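Local coordinates for protein 5-formaminoimidazole-4-carboxamide-1-(beta)-D-ribofuranosyl 5'-monophosphate synthetase (Methanocaldococcus jannaschii, PDB 2R7L) that catalyses the ATP- and formate-dependent formylation of AICAR to FAICAR, a folate-independent step of purine biosynthesis, at residues L38-S42 / I347-L351; D226-S231 / Y253-I259; Q270-M274 / L304-V308. One frame throughout, in Å; residues are numbered along the deposited sequence.

Contact 1 of 3, residues L38-S42 / I347-L351; sequences LEGFS and IKMAL
The ring of Phe-41 packs its far end against the helix segment 347-351. Its CZ lies 3.7 Å from Ile-347 CG2, which sits neither squarely over the face nor at the edge. The edge of the ring, close to its plane, meets the backbone N of Lys-348 and Leu-351 CD1. This is the tighter, apolar half of the contact, and Ile-21 of the neighbouring strand 20-24 packs on both Phe-41 and Ile-347.

The other half is polar and looser. Lys-348 has CG anti to the backbone N (chi1 -165°) and an extended chain, which carries NZ past the carboxylate of Glu-39 to its main-chain oxygen. NZ gives a hydrogen bond of 2.9 Å to Glu-39 O, with the nitrogen above the carbonyl plane. The salt bridge from NZ to Glu-39 OE1 is long, at 3.8 Å. A water fills in: it donates to Glu-39 OE1 at 2.8 Å and accepts from Lys-348 NZ at 3.3 Å. OE2 makes a salt bridge with Arg-345 and a hydrogen bond with Gln-341, both earlier on helix 339-353.

Gly-40 ends helix 29-38 in a Schellman motif, and Lys-348 reaches the carbonyl just before it. The contact therefore joins the C-terminal end of one helix to the flank of another. The ammonium group probably offsets the partial negative charge of that helix end. The charge of Glu-39 is probably balanced mainly by Arg-345, with Lys-348 farther off.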
loop_
_atom_site.group_PDB
_atom_site.type_symbol
_atom_site.label_atom_id
_atom_site.label_comp_id
_atom_site.label_asym_id
_atom_site.label_seq_id
_atom_site.Cartn_x
_atom_site.Cartn_y
_atom_site.Cartn_z
ATOM N N LEU A 38 -11.030 -9.192 -3.530
ATOM C CA LEU A 38 -10.239 -7.961 -3.612
ATOM C C LEU A 38 -10.983 -6.864 -4.360
ATOM O O LEU A 38 -10.703 -5.680 -4.161
ATOM C CB LEU A 38 -8.871 -8.214 -4.282
ATOM C CG LEU A 38 -7.776 -8.896 -3.450
ATOM C CD1 LEU A 38 -6.577 -9.260 -4.322
ATOM C CD2 LEU A 38 -7.333 -8.029 -2.281
ATOM N N GLU A 39 -11.918 -7.250 -5.228
ATOM C CA GLU A 39 -12.724 -6.264 -5.964
ATOM C C GLU A 39 -14.051 -5.939 -5.260
ATOM O O GLU A 39 -14.830 -5.118 -5.735
ATOM C CB GLU A 39 -12.980 -6.729 -7.400
ATOM C CG GLU A 39 -11.723 -6.714 -8.278
ATOM C CD GLU A 39 -11.209 -5.311 -8.537
ATOM O OE1 GLU A 39 -11.993 -4.476 -9.043
ATOM O OE2 GLU A 39 -10.025 -5.039 -8.241
ATOM N N GLY A 40 -14.308 -6.594 -4.133
ATOM C CA GLY A 40 -15.458 -6.250 -3.304
ATOM C C GLY A 40 -16.609 -7.225 -3.370
ATOM O O GLY A 40 -17.632 -7.026 -2.719
ATOM N N PHE A 41 -16.446 -8.292 -4.148
ATOM C CA PHE A 41 -17.491 -9.294 -4.280
ATOM C C PHE A 41 -17.487 -10.245 -3.106
ATOM O O PHE A 41 -16.450 -10.484 -2.492
ATOM C CB PHE A 41 -17.308 -10.109 -5.561
ATOM C CG PHE A 41 -17.535 -9.332 -6.812
ATOM C CD1 PHE A 41 -18.795 -9.260 -7.377
ATOM C CD2 PHE A 41 -16.484 -8.687 -7.435
ATOM C CE1 PHE A 41 -19.004 -8.546 -8.549
ATOM C CE2 PHE A 41 -16.682 -7.974 -8.596
ATOM C CZ PHE A 41 -17.944 -7.899 -9.154
ATOM N N SER A 42 -18.664 -10.768 -2.783
ATOM C CA SER A 42 -18.753 -11.952 -1.957
ATOM C C SER A 42 -18.645 -13.150 -2.916
ATOM O O SER A 42 -19.121 -13.085 -4.046
ATOM C CB SER A 42 -20.073 -11.981 -1.189
ATOM O OG SER A 42 -20.051 -12.996 -0.201
ATOM N N ILE A 347 -16.110 -7.670 -14.424
ATOM C CA ILE A 347 -17.461 -7.886 -13.931
ATOM C C ILE A 347 -17.951 -6.647 -13.168
ATOM O O ILE A 347 -19.045 -6.144 -13.433
ATOM C CB ILE A 347 -17.566 -9.163 -13.080
ATOM C CG1 ILE A 347 -17.256 -10.396 -13.950
ATOM C CG2 ILE A 347 -18.958 -9.287 -12.486
ATOM C CD1 ILE A 347 -17.271 -11.735 -13.200
ATOM N N LYS A 348 -17.120 -6.144 -12.250
ATOM C CA LYS A 348 -17.419 -4.929 -11.497
ATOM C C LYS A 348 -17.791 -3.788 -12.439
ATOM O O LYS A 348 -18.898 -3.262 -12.378
ATOM C CB LYS A 348 -16.218 -4.535 -10.631
ATOM C CG LYS A 348 -16.515 -3.519 -9.539
ATOM C CD LYS A 348 -15.227 -3.077 -8.869
ATOM C CE LYS A 348 -15.481 -2.533 -7.485
ATOM N NZ LYS A 348 -14.224 -2.426 -6.691
ATOM N N MET A 349 -16.868 -3.429 -13.322
ATOM C CA MET A 349 -17.087 -2.365 -14.294
ATOM C C MET A 349 -18.316 -2.550 -15.180
ATOM O O MET A 349 -18.980 -1.571 -15.539
ATOM C CB MET A 349 -15.862 -2.205 -15.183
ATOM C CG MET A 349 -14.833 -1.248 -14.637
ATOM S SD MET A 349 -13.524 -0.962 -15.839
ATOM C CE MET A 349 -14.439 -0.268 -17.221
ATOM N N ALA A 350 -18.596 -3.794 -15.564
ATOM C CA ALA A 350 -19.743 -4.068 -16.413
ATOM C C ALA A 350 -21.036 -3.771 -15.655
ATOM O O ALA A 350 -21.922 -3.093 -16.176
ATOM C CB ALA A 350 -19.720 -5.507 -16.904
ATOM N N LEU A 351 -21.135 -4.276 -14.429
ATOM C CA LEU A 351 -22.271 -3.972 -13.558
ATOM C C LEU A 351 -22.483 -2.466 -13.361
ATOM O O LEU A 351 -23.613 -1.986 -13.399
ATOM C CB LEU A 351 -22.096 -4.643 -12.200
ATOM C CG LEU A 351 -22.273 -6.156 -12.194
ATOM C CD1 LEU A 351 -21.791 -6.757 -10.885
ATOM C CD2 LEU A 351 -23.733 -6.498 -12.453
HETATM O O HOH W 1 -11.662 -1.730 -8.592
#

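Contact 2 of 3, residues D226-S231 / Y253-I259; sequences DKRYES and YVITGNI. With AMZ (aminoimidazole 4-carboxamide ribonucleotide), chain F; ATP (adenosine-5'-triphosphate), chain E.
Ile-259 CD1 lies over one face of the Tyr-229 ring, a CH-pi contact 4.2 Å from the centroid. On the opposite face of the sheet, the Arg-228 guanidinium has AMZ N2 over one face, 3.2 Å above its plane, and ATP O2G at its edge. NE and NH2 give O2G only weak hydrogen bonds. Ile-255 CD1 packs on Arg-228 CD. NH1 forms a salt bridge with Asp-226 OD2, 3.2 Å away, near the guanidinium plane; Asp-226 OD1 is hydrogen-bonded to His-210. NH2 also pairs with Asp-316. A leucine here would probably leave Asp-226 OD2 without its charged mate and O2G without its two weak bonds.

The Asn-258 amide, turned 79° from the guanidinium, grips the AICAR carboxamide twice: ND2 donates to AMZ O5 at 2.8 Å and OD1 accepts from AMZ N2 at 3.0 Å. Glu-230 OE1 accepts from the ATP ribose O2' at 3.1 Å. These residues form part of the substrate pockets of the ATP-grasp fold.

The strands are antiparallel with a classic beta bulge, where Thr-256 and Gly-257 face Tyr-229. Tyr-229 O accepts from Thr-256 N at 3.0 Å and from Thr-256 OG1 at 2.8 Å. Strand 219-230 has 205-214 on its other side. Strand 253-263 is outermost within this chain, but Gly-257 and Asn-258 pair with an antiparallel strand of the fourth subunit. Helix 233-236 packs on Tyr-229 and Tyr-253.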
loop_
_atom_site.group_PDB
_atom_site.type_symbol
_atom_site.label_atom_id
_atom_site.label_comp_id
_atom_site.label_asym_id
_atom_site.label_seq_id
_atom_site.Cartn_x
_atom_site.Cartn_y
_atom_site.Cartn_z
ATOM N N ASP A 226 3.815 -18.178 -18.161
ATOM C CA ASP A 226 4.467 -19.251 -17.415
ATOM C C ASP A 226 5.069 -20.265 -18.383
ATOM O O ASP A 226 4.736 -20.291 -19.573
ATOM C CB ASP A 226 3.469 -19.967 -16.493
ATOM C CG ASP A 226 2.447 -20.805 -17.268
ATOM O OD1 ASP A 226 1.554 -20.201 -17.898
ATOM O OD2 ASP A 226 2.522 -22.063 -17.235
ATOM N N LYS A 227 5.968 -21.092 -17.868
ATOM C CA LYS A 227 6.391 -22.279 -18.591
ATOM C C LYS A 227 5.931 -23.489 -17.794
ATOM O O LYS A 227 5.918 -23.461 -16.562
ATOM C CB LYS A 227 7.903 -22.282 -18.842
ATOM C CG LYS A 227 8.764 -22.559 -17.636
ATOM C CD LYS A 227 10.177 -22.912 -18.062
ATOM C CE LYS A 227 10.954 -23.506 -16.913
ATOM N NZ LYS A 227 12.176 -24.209 -17.364
ATOM N N ARG A 228 5.523 -24.539 -18.500
ATOM C CA ARG A 228 4.964 -25.719 -17.858
ATOM C C ARG A 228 6.031 -26.487 -17.103
ATOM O O ARG A 228 7.206 -26.464 -17.475
ATOM C CB ARG A 228 4.333 -26.652 -18.890
ATOM C CG ARG A 228 3.271 -26.017 -19.757
ATOM C CD ARG A 228 2.153 -25.458 -18.906
ATOM N NE ARG A 228 0.874 -25.514 -19.600
ATOM C CZ ARG A 228 -0.107 -24.633 -19.437
ATOM N NH1 ARG A 228 0.044 -23.610 -18.606
ATOM N NH2 ARG A 228 -1.239 -24.773 -20.114
ATOM N N TYR A 229 5.599 -27.175 -16.049
ATOM C CA TYR A 229 6.454 -28.047 -15.256
ATOM C C TYR A 229 5.738 -29.386 -15.286
ATOM O O TYR A 229 4.734 -29.587 -14.592
ATOM C CB TYR A 229 6.568 -27.512 -13.828
ATOM C CG TYR A 229 7.761 -27.994 -13.050
ATOM C CD1 TYR A 229 8.971 -28.225 -13.678
ATOM C CD2 TYR A 229 7.692 -28.177 -11.677
ATOM C CE1 TYR A 229 10.064 -28.648 -12.979
ATOM C CE2 TYR A 229 8.797 -28.596 -10.958
ATOM C CZ TYR A 229 9.976 -28.831 -11.624
ATOM O OH TYR A 229 11.089 -29.257 -10.947
ATOM N N GLU A 230 6.249 -30.293 -16.117
ATOM C CA GLU A 230 5.550 -31.530 -16.456
ATOM C C GLU A 230 6.301 -32.786 -15.992
ATOM O O GLU A 230 7.526 -32.818 -15.983
ATOM C CB GLU A 230 5.274 -31.560 -17.964
ATOM C CG GLU A 230 4.250 -30.512 -18.392
ATOM C CD GLU A 230 4.290 -30.175 -19.867
ATOM O OE1 GLU A 230 5.335 -30.409 -20.517
ATOM O OE2 GLU A 230 3.269 -29.657 -20.373
ATOM N N SER A 231 5.548 -33.798 -15.570
ATOM C CA SER A 231 6.111 -35.068 -15.114
ATOM C C SER A 231 5.635 -36.191 -16.056
ATOM O O SER A 231 4.459 -36.248 -16.386
ATOM C CB SER A 231 5.651 -35.350 -13.685
ATOM O OG SER A 231 6.376 -36.421 -13.101
ATOM N N TYR A 253 3.978 -36.332 -20.163
ATOM C CA TYR A 253 3.863 -34.878 -20.141
ATOM C C TYR A 253 2.665 -34.427 -19.304
ATOM O O TYR A 253 1.877 -33.586 -19.726
ATOM C CB TYR A 253 3.774 -34.350 -21.578
ATOM C CG TYR A 253 5.022 -34.642 -22.388
ATOM C CD1 TYR A 253 5.961 -33.646 -22.632
ATOM C CD2 TYR A 253 5.272 -35.919 -22.893
ATOM C CE1 TYR A 253 7.105 -33.904 -23.363
ATOM C CE2 TYR A 253 6.426 -36.190 -23.624
ATOM C CZ TYR A 253 7.334 -35.178 -23.855
ATOM O OH TYR A 253 8.478 -35.428 -24.575
ATOM N N VAL A 254 2.542 -35.000 -18.112
ATOM C CA VAL A 254 1.456 -34.666 -17.203
ATOM C C VAL A 254 1.720 -33.328 -16.503
ATOM O O VAL A 254 2.722 -33.185 -15.794
ATOM C CB VAL A 254 1.305 -35.752 -16.125
ATOM C CG1 VAL A 254 0.135 -35.428 -15.202
ATOM C CG2 VAL A 254 1.125 -37.121 -16.767
ATOM N N ILE A 255 0.827 -32.353 -16.691
ATOM C CA ILE A 255 1.000 -31.043 -16.051
ATOM C C ILE A 255 1.007 -31.170 -14.536
ATOM O O ILE A 255 0.068 -31.712 -13.942
ATOM C CB ILE A 255 -0.066 -29.996 -16.489
ATOM C CG1 ILE A 255 0.357 -28.596 -16.043
ATOM C CG2 ILE A 255 -1.448 -30.331 -15.926
ATOM C CD1 ILE A 255 1.667 -28.131 -16.662
ATOM N N THR A 256 2.077 -30.685 -13.908
ATOM C CA THR A 256 2.161 -30.732 -12.452
ATOM C C THR A 256 2.319 -29.357 -11.795
ATOM O O THR A 256 2.153 -29.224 -10.584
ATOM C CB THR A 256 3.294 -31.657 -11.958
ATOM O OG1 THR A 256 4.572 -31.074 -12.250
ATOM C CG2 THR A 256 3.185 -33.021 -12.608
ATOM N N GLY A 257 2.640 -28.339 -12.583
ATOM C CA GLY A 257 2.917 -27.027 -12.018
ATOM C C GLY A 257 3.448 -26.054 -13.038
ATOM O O GLY A 257 3.559 -26.384 -14.221
ATOM N N ASN A 258 3.777 -24.849 -12.580
ATOM C CA ASN A 258 4.175 -23.776 -13.472
ATOM C C ASN A 258 5.305 -22.945 -12.883
ATOM O O ASN A 258 5.431 -22.805 -11.674
ATOM C CB ASN A 258 2.979 -22.869 -13.810
ATOM C CG ASN A 258 1.723 -23.656 -14.169
ATOM O OD1 ASN A 258 1.362 -23.776 -15.343
ATOM N ND2 ASN A 258 1.053 -24.192 -13.158
ATOM N N ILE A 259 6.116 -22.388 -13.767
ATOM C CA ILE A 259 7.265 -21.595 -13.388
ATOM C C ILE A 259 7.092 -20.256 -14.101
ATOM O O ILE A 259 6.676 -20.231 -15.254
ATOM C CB ILE A 259 8.541 -22.314 -13.847
ATOM C CG1 ILE A 259 8.679 -23.660 -13.111
ATOM C CG2 ILE A 259 9.777 -21.458 -13.661
ATOM C CD1 ILE A 259 9.743 -24.577 -13.696
HETATM O O5 AMZ F . -1.239 -25.643 -13.886
HETATM C C6 AMZ F . -1.620 -25.834 -15.043
HETATM N N2 AMZ F . -0.995 -25.377 -16.125
HETATM C C3A AMZ F . -2.871 -26.651 -15.321
HETATM C C7A AMZ F . -3.350 -27.047 -16.557
HETATM N N3 AMZ F . -2.821 -26.789 -17.755
HETATM N N1 AMZ F . -3.688 -27.126 -14.390
HETATM C C5 AMZ F . -4.660 -27.796 -15.025
HETATM N N AMZ F . -4.450 -27.747 -16.346
HETATM C C1 AMZ F . -5.309 -28.355 -17.391
HETATM C C2 AMZ F . -4.928 -29.803 -17.703
HETATM C C3 AMZ F . -5.961 -30.614 -16.942
HETATM O O2 AMZ F . -6.293 -31.779 -17.694
HETATM O O1 AMZ F . -5.092 -30.002 -19.112
HETATM O O AMZ F . -6.623 -28.370 -16.809
HETATM C C AMZ F . -7.173 -29.686 -16.932
HETATM C C4 AMZ F . -8.062 -29.910 -15.693
HETATM O O3 AMZ F . -7.295 -29.747 -14.504
HETATM P P AMZ F . -7.480 -30.764 -13.307
HETATM O OP1 AMZ F . -8.818 -30.727 -12.660
HETATM O O4 AMZ F . -7.179 -32.235 -13.881
HETATM O OP2 AMZ F . -6.309 -30.452 -12.231
HETATM P PG ATP E . -2.045 -29.150 -20.636
HETATM O O1G ATP E . -3.450 -28.688 -20.321
HETATM O O2G ATP E . -1.092 -28.034 -21.018
HETATM O O3G ATP E . -1.486 -30.117 -19.620
HETATM P PB ATP E . -2.518 -29.412 -23.436
HETATM O O1B ATP E . -2.852 -27.948 -23.286
HETATM O O2B ATP E . -3.509 -30.308 -24.145
HETATM O O3B ATP E . -2.220 -30.049 -21.978
HETATM P PA ATP E . -0.533 -30.730 -25.050
HETATM O O1A ATP E . -0.735 -30.442 -26.515
HETATM O O2A ATP E . -1.006 -32.011 -24.417
HETATM O O3A ATP E . -1.098 -29.465 -24.206
HETATM O "O5'" ATP E . 1.038 -30.605 -24.770
HETATM C "C5'" ATP E . 1.586 -31.177 -23.593
HETATM C "C4'" ATP E . 3.078 -30.890 -23.590
HETATM O "O4'" ATP E . 3.723 -31.588 -24.661
HETATM C "C3'" ATP E . 3.394 -29.423 -23.818
HETATM O "O3'" ATP E . 3.380 -28.674 -22.598
HETATM C "C2'" ATP E . 4.772 -29.473 -24.448
HETATM O "O2'" ATP E . 5.778 -29.537 -23.439
HETATM C "C1'" ATP E . 4.769 -30.787 -25.219
HETATM N N9 ATP E . 4.420 -30.486 -26.620
HETATM C C8 ATP E . 3.163 -30.401 -27.098
HETATM N N7 ATP E . 3.169 -30.096 -28.419
HETATM C C5 ATP E . 4.455 -29.999 -28.807
HETATM C C6 ATP E . 5.162 -29.715 -30.076
HETATM N N6 ATP E . 4.481 -29.464 -31.221
HETATM N N1 ATP E . 6.509 -29.697 -30.042
HETATM C C2 ATP E . 7.199 -29.939 -28.905
HETATM N N3 ATP E . 6.621 -30.212 -27.724
HETATM C C4 ATP E . 5.276 -30.243 -27.612
#

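Contact 3 of 3, residues Q270-M274 / L304-V308; sequences QVFEM and LELVV
Gln-270 reaches from the helix to the start of strand 306-312 and grips its backbone with both ends of the amide. With chi1 at -170° and an extended chain beyond, the amide is sent out toward the strand, and the side chain crosses Leu-306 obliquely. OE1 accepts from Leu-306 N at 2.8 Å. This bond is nearly straight (167° at the hydrogen) and falls on a lone pair in the carbonyl plane. NE2 donates to Leu-304 O at 3.1 Å, with that oxygen close to the amide plane. The two bonds fix the rotation of the amide. A water donates to both Gln-270 OE1 and Leu-306 O, giving OE1 a second donor.

Beside this polar grip, Leu-306 points its side chain at the helix. Its CD1 meets Val-271 CG2 at 3.8 Å. The Met-274 side chain crosses Leu-306 at about a right angle, bringing SD to 3.8 Å from the same CD1. The Met-274 chain bends at its last torsion (chi3 65°), and its methyl CE lies 3.7 Å from Val-308 CG1, the two side chains sliding past each other. Ile-263 of strand 253-263 packs on both Val-271 and Leu-306, and Leu-296 of strand 292-300 on Met-274.

Helix 268-285 thus lies against the antiparallel sheet of the ATP-grasp region through apolar side chains. Next to that apolar patch, the glutamine amide satisfies one backbone N-H and one C=O where the strand begins, and two directional bonds set its orientation.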
loop_
_atom_site.group_PDB
_atom_site.type_symbol
_atom_site.label_atom_id
_atom_site.label_comp_id
_atom_site.label_asym_id
_atom_site.label_seq_id
_atom_site.Cartn_x
_atom_site.Cartn_y
_atom_site.Cartn_z
ATOM N N GLN A 270 5.249 -9.026 -31.401
ATOM C CA GLN A 270 4.781 -10.304 -31.933
ATOM C C GLN A 270 3.738 -10.916 -31.005
ATOM O O GLN A 270 2.700 -11.398 -31.457
ATOM C CB GLN A 270 5.952 -11.283 -32.128
ATOM C CG GLN A 270 5.568 -12.543 -32.894
ATOM C CD GLN A 270 6.658 -13.628 -32.888
ATOM O OE1 GLN A 270 6.353 -14.813 -33.015
ATOM N NE2 GLN A 270 7.920 -13.222 -32.739
ATOM N N VAL A 271 4.032 -10.913 -29.704
ATOM C CA VAL A 271 3.107 -11.431 -28.692
ATOM C C VAL A 271 1.744 -10.749 -28.796
ATOM O O VAL A 271 0.701 -11.415 -28.819
ATOM C CB VAL A 271 3.666 -11.236 -27.264
ATOM C CG1 VAL A 271 2.594 -11.516 -26.226
ATOM C CG2 VAL A 271 4.909 -12.112 -27.037
ATOM N N PHE A 272 1.756 -9.422 -28.870
ATOM C CA PHE A 272 0.511 -8.652 -28.942
ATOM C C PHE A 272 -0.213 -8.881 -30.268
ATOM O O PHE A 272 -1.433 -9.084 -30.289
ATOM C CB PHE A 272 0.775 -7.159 -28.711
ATOM C CG PHE A 272 0.786 -6.758 -27.256
ATOM C CD1 PHE A 272 1.982 -6.520 -26.595
ATOM C CD2 PHE A 272 -0.401 -6.629 -26.549
ATOM C CE1 PHE A 272 1.996 -6.156 -25.252
ATOM C CE2 PHE A 272 -0.397 -6.271 -25.208
ATOM C CZ PHE A 272 0.801 -6.028 -24.561
ATOM N N GLU A 273 0.539 -8.863 -31.369
ATOM C CA GLU A 273 -0.041 -9.119 -32.699
ATOM C C GLU A 273 -0.769 -10.462 -32.757
ATOM O O GLU A 273 -1.834 -10.574 -33.359
ATOM C CB GLU A 273 1.034 -9.049 -33.789
ATOM C CG GLU A 273 0.508 -9.203 -35.208
ATOM C CD GLU A 273 -0.302 -8.001 -35.673
ATOM O OE1 GLU A 273 0.121 -6.856 -35.407
ATOM O OE2 GLU A 273 -1.358 -8.198 -36.313
ATOM N N MET A 274 -0.193 -11.478 -32.119
ATOM C CA MET A 274 -0.808 -12.798 -32.076
ATOM C C MET A 274 -2.136 -12.747 -31.357
ATOM O O MET A 274 -3.124 -13.356 -31.790
ATOM C CB MET A 274 0.110 -13.803 -31.371
ATOM C CG MET A 274 1.386 -14.126 -32.125
ATOM S SD MET A 274 2.562 -15.012 -31.082
ATOM C CE MET A 274 1.688 -16.543 -30.784
ATOM N N LEU A 304 13.321 -16.972 -33.313
ATOM C CA LEU A 304 12.509 -16.016 -32.558
ATOM C C LEU A 304 11.086 -15.924 -33.089
ATOM O O LEU A 304 10.501 -14.845 -33.143
ATOM C CB LEU A 304 13.171 -14.635 -32.519
ATOM C CG LEU A 304 14.513 -14.591 -31.785
ATOM C CD1 LEU A 304 15.119 -13.198 -31.802
ATOM C CD2 LEU A 304 14.360 -15.082 -30.362
ATOM N N GLU A 305 10.540 -17.069 -33.478
ATOM C CA GLU A 305 9.164 -17.148 -33.934
ATOM C C GLU A 305 8.405 -17.973 -32.934
ATOM O O GLU A 305 8.849 -19.063 -32.566
ATOM C CB GLU A 305 9.077 -17.826 -35.300
ATOM C CG GLU A 305 9.951 -17.204 -36.373
ATOM C CD GLU A 305 10.042 -18.072 -37.627
ATOM O OE1 GLU A 305 9.752 -19.289 -37.545
ATOM O OE2 GLU A 305 10.405 -17.535 -38.693
ATOM N N LEU A 306 7.261 -17.458 -32.490
ATOM C CA LEU A 306 6.433 -18.183 -31.543
ATOM C C LEU A 306 5.480 -19.107 -32.291
ATOM O O LEU A 306 4.712 -18.664 -33.134
ATOM C CB LEU A 306 5.669 -17.209 -30.634
ATOM C CG LEU A 306 6.519 -16.473 -29.585
ATOM C CD1 LEU A 306 5.810 -15.214 -29.104
ATOM C CD2 LEU A 306 6.831 -17.397 -28.407
ATOM N N VAL A 307 5.554 -20.398 -31.985
ATOM C CA VAL A 307 4.713 -21.394 -32.629
ATOM C C VAL A 307 3.725 -21.905 -31.597
ATOM O O VAL A 307 4.121 -22.436 -30.561
ATOM C CB VAL A 307 5.564 -22.586 -33.182
ATOM C CG1 VAL A 307 4.677 -23.635 -33.837
ATOM C CG2 VAL A 307 6.609 -22.094 -34.173
ATOM N N VAL A 308 2.436 -21.752 -31.863
ATOM C CA VAL A 308 1.452 -22.143 -30.862
ATOM C C VAL A 308 0.902 -23.547 -31.090
ATOM O O VAL A 308 0.299 -23.848 -32.121
ATOM C CB VAL A 308 0.342 -21.057 -30.637
ATOM C CG1 VAL A 308 0.442 -19.966 -31.663
ATOM C CG2 VAL A 308 -1.043 -21.673 -30.630
HETATM O O HOH W 2 4.656 -16.248 -34.301
#

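How the contacts relate
Contact 1 closes a long loop of chain, and contacts 2 and 3 are both nested inside it, one after the other. It brings distant parts of the chain together, the loop after helix 29-38 and helix 339-353, away from the annotated sites. Its centre is 31 Å from that of contact 2 and 32 Å from that of contact 3. Contacts 2 and 3 are closer, with centres 21 Å apart and nearest atoms about 10 Å apart. They share the antiparallel five-stranded sheet, at its two outermost strands, 253-263 and 306-312. Helix 268-285 follows strand 253-263. Contact 2 supplies part of the ATP and AICAR pockets, and contact 3 packs a helix on the same sheet. Both touch the fifth subunit.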